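Local coordinates for protein putative polyketide synthase (Brevibacillus brevis, PDB 5HU7) that probably dehydrates beta-hydroxyacyl intermediates during polyketide chain assembly, as the dehydratase domain of a trans-AT polyketide synthase, at residues E154-A158 against R159-E163. Residues are numbered along the deposited sequence; the frame is centred on the assembly and turned at random.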
ATOM      1  N   GLU A 154     -34.605 -32.745 -17.093  1.00 98.90           N
ATOM      2  CA  GLU A 154     -33.834 -33.660 -16.273  1.00 97.43           C
ATOM      3  C   GLU A 154     -33.303 -32.927 -15.045  1.00 94.64           C
ATOM      4  O   GLU A 154     -33.063 -31.718 -15.094  1.00 92.46           O
ATOM      5  CB  GLU A 154     -32.617 -34.178 -17.057  1.00 98.97           C
ATOM      6  CG  GLU A 154     -32.933 -35.285 -18.034  1.00115.72           C
ATOM      7  CD  GLU A 154     -31.720 -36.030 -18.554  1.00141.29           C
ATOM      8  OE1 GLU A 154     -30.603 -35.774 -18.052  1.00134.00           O
ATOM      9  OE2 GLU A 154     -31.886 -36.875 -19.463  1.00144.53           O
ATOM     10  N   ILE A 155     -33.081 -33.678 -13.962  1.00 87.33           N
ATOM     11  CA  ILE A 155     -32.428 -33.209 -12.738  1.00 83.54           C
ATOM     12  C   ILE A 155     -31.383 -34.263 -12.426  1.00 85.76           C
ATOM     13  O   ILE A 155     -31.707 -35.435 -12.282  1.00 86.28           O
ATOM     14  CB  ILE A 155     -33.348 -32.968 -11.544  1.00 86.62           C
ATOM     15  CG1 ILE A 155     -34.539 -32.101 -11.962  1.00 86.48           C
ATOM     16  CG2 ILE A 155     -32.553 -32.322 -10.399  1.00 84.21           C
ATOM     17  CD1 ILE A 155     -35.516 -31.871 -10.903  1.00 88.90           C
ATOM     18  N   LEU A 156     -30.133 -33.847 -12.364  1.00 83.16           N
ATOM     19  CA  LEU A 156     -29.010 -34.742 -12.157  1.00 84.71           C
ATOM     20  C   LEU A 156     -28.371 -34.548 -10.823  1.00 83.89           C
ATOM     21  O   LEU A 156     -28.186 -33.431 -10.387  1.00 77.96           O
ATOM     22  CB  LEU A 156     -27.936 -34.482 -13.214  1.00 84.38           C
ATOM     23  CG  LEU A 156     -28.340 -34.794 -14.648  1.00 92.17           C
ATOM     24  CD1 LEU A 156     -29.135 -33.637 -15.267  1.00 92.64           C
ATOM     25  CD2 LEU A 156     -27.110 -35.018 -15.505  1.00 97.08           C
ATOM     26  N   THR A 157     -27.901 -35.639 -10.236  1.00 83.67           N
ATOM     27  CA  THR A 157     -27.096 -35.590  -9.014  1.00 83.06           C
ATOM     28  C   THR A 157     -25.639 -35.174  -9.425  1.00 83.68           C
ATOM     29  O   THR A 157     -25.318 -35.168 -10.612  1.00 79.72           O
ATOM     30  CB  THR A 157     -27.020 -36.963  -8.391  1.00 83.73           C
ATOM     31  OG1 THR A 157     -26.359 -37.822  -9.318  1.00 88.78           O
ATOM     32  CG2 THR A 157     -28.405 -37.537  -8.018  1.00 79.96           C
ATOM     33  N   ALA A 158     -24.734 -34.894  -8.490  1.00 80.97           N
ATOM     34  CA  ALA A 158     -23.344 -34.579  -8.917  1.00 80.75           C
ATOM     35  C   ALA A 158     -22.693 -35.813  -9.645  1.00 89.30           C
ATOM     36  O   ALA A 158     -22.075 -35.640 -10.695  1.00 89.82           O
ATOM     37  CB  ALA A 158     -22.488 -34.172  -7.734  1.00 80.71           C
ATOM     38  N   ARG A 159     -22.904 -37.034  -9.141  1.00 88.20           N
ATOM     39  CA  ARG A 159     -22.356 -38.231  -9.794  1.00 91.67           C
ATOM     40  C   ARG A 159     -22.807 -38.373 -11.241  1.00 97.72           C
ATOM     41  O   ARG A 159     -21.989 -38.583 -12.123  1.00 99.28           O
ATOM     42  CB  ARG A 159     -22.781 -39.509  -9.060  1.00 97.00           C
ATOM     43  CG  ARG A 159     -21.997 -39.812  -7.804  1.00109.83           C
ATOM     44  CD  ARG A 159     -22.191 -41.281  -7.456  1.00115.15           C
ATOM     45  NE  ARG A 159     -21.380 -42.138  -8.325  1.00112.85           N
ATOM     46  CZ  ARG A 159     -20.102 -42.441  -8.122  1.00117.99           C
ATOM     47  NH1 ARG A 159     -19.472 -42.008  -7.044  1.00109.00           N
ATOM     48  NH2 ARG A 159     -19.455 -43.225  -8.978  1.00102.54           N
ATOM     49  N   GLN A 160     -24.101 -38.320 -11.472  1.00 95.16           N
ATOM     50  CA  GLN A 160     -24.654 -38.432 -12.820  1.00 95.89           C
ATOM     51  C   GLN A 160     -24.010 -37.471 -13.835  1.00 98.68           C
ATOM     52  O   GLN A 160     -23.815 -37.874 -14.977  1.00 97.48           O
ATOM     53  CB  GLN A 160     -26.176 -38.230 -12.790  1.00 97.42           C
ATOM     54  CG  GLN A 160     -26.893 -39.439 -12.228  1.00100.44           C
ATOM     55  CD  GLN A 160     -28.359 -39.182 -12.026  1.00103.61           C
ATOM     56  OE1 GLN A 160     -28.762 -38.165 -11.479  1.00 91.57           O
ATOM     57  NE2 GLN A 160     -29.181 -40.147 -12.350  1.00100.29           N
ATOM     58  N   CYS A 161     -23.717 -36.216 -13.450  1.00 96.31           N
ATOM     59  CA  CYS A 161     -23.037 -35.263 -14.346  1.00 96.88           C
ATOM     60  C   CYS A 161     -21.658 -35.830 -14.722  1.00 99.84           C
ATOM     61  O   CYS A 161     -21.350 -35.935 -15.909  1.00 99.09           O
ATOM     62  CB  CYS A 161     -22.895 -33.889 -13.690  1.00 97.01           C
ATOM     63  SG  CYS A 161     -24.456 -33.011 -13.425  1.00102.13           S
ATOM     64  N   TYR A 162     -20.844 -36.203 -13.697  1.00 96.09           N
ATOM     65  CA  TYR A 162     -19.506 -36.799 -13.845  1.00 96.18           C
ATOM     66  C   TYR A 162     -19.552 -38.010 -14.732  1.00103.82           C
ATOM     67  O   TYR A 162     -18.735 -38.126 -15.641  1.00103.64           O
ATOM     68  CB  TYR A 162     -18.935 -37.219 -12.478  1.00 97.73           C
ATOM     69  CG  TYR A 162     -17.780 -38.208 -12.549  1.00102.40           C
ATOM     70  CD1 TYR A 162     -16.489 -37.791 -12.877  1.00103.24           C
ATOM     71  CD2 TYR A 162     -17.972 -39.554 -12.250  1.00106.13           C
ATOM     72  CE1 TYR A 162     -15.436 -38.694 -12.969  1.00104.31           C
ATOM     73  CE2 TYR A 162     -16.912 -40.461 -12.291  1.00109.51           C
ATOM     74  CZ  TYR A 162     -15.640 -40.024 -12.640  1.00118.23           C
ATOM     75  OH  TYR A 162     -14.571 -40.894 -12.689  1.00122.85           O
ATOM     76  N   GLU A 163     -20.492 -38.921 -14.445  1.00104.09           N
ATOM     77  CA  GLU A 163     -20.633 -40.170 -15.204  1.00107.47           C
ATOM     78  C   GLU A 163     -20.876 -39.891 -16.699  1.00111.78           C
ATOM     79  O   GLU A 163     -20.329 -40.587 -17.537  1.00113.09           O
ATOM     80  CB  GLU A 163     -21.786 -41.023 -14.652  1.00111.47           C
ATOM     81  CG  GLU A 163     -21.529 -41.622 -13.276  1.00127.00           C
ATOM     82  CD  GLU A 163     -20.598 -42.817 -13.236  1.00157.29           C
ATOM     83  OE1 GLU A 163     -20.922 -43.848 -13.868  1.00161.38           O
ATOM     84  OE2 GLU A 163     -19.566 -42.742 -12.532  1.00155.04           O
TER
HETATM   85  O   HOH W   1     -31.521 -37.969 -11.099  1.00 61.09           O
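Thr-157 and Gln-160 form a capping box at the margin of the double-hotdog dehydratase fold, where strand 154-157 leads into helix 158-167, the axes of strand 154-157 and of helix segment 159-163 lying at 93°. Two reciprocal bonds make the box. The backbone N of Gln-160 donates to Thr-157 OG1 (3.2 Å), the N-cap bond, and Thr-157 N returns a nearly straight bond to Gln-160 OE1 (2.9 Å), lying in the amide plane on a lone pair. Thr-157 chi1 of 63° sets OG1 between its own N and carbonyl carbon. From there the hydroxyl also donates to Gln-160 OE1 (3.2 Å), approaching 35° out of the amide's carbonyl plane. A water donates to both Ile-155 O and Gln-160 OE1 (2.8 Å each), bridging strand carbonyl and side-chain amide; three donors thus converge on OE1 and probably fix the amide's rotation. In the first helical turn Tyr-162 N bonds to Ala-158 O, and Cys-161 N reaches Thr-157 O weakly. Apolar packing lies on the buried side, where Val-182 of strand 179-185 touches Cys-161 and Tyr-222 of helix 212-227 touches Leu-156. There Cys-161 SG rests against CB and CD2 of Leu-156, at 3.8 Å from CB.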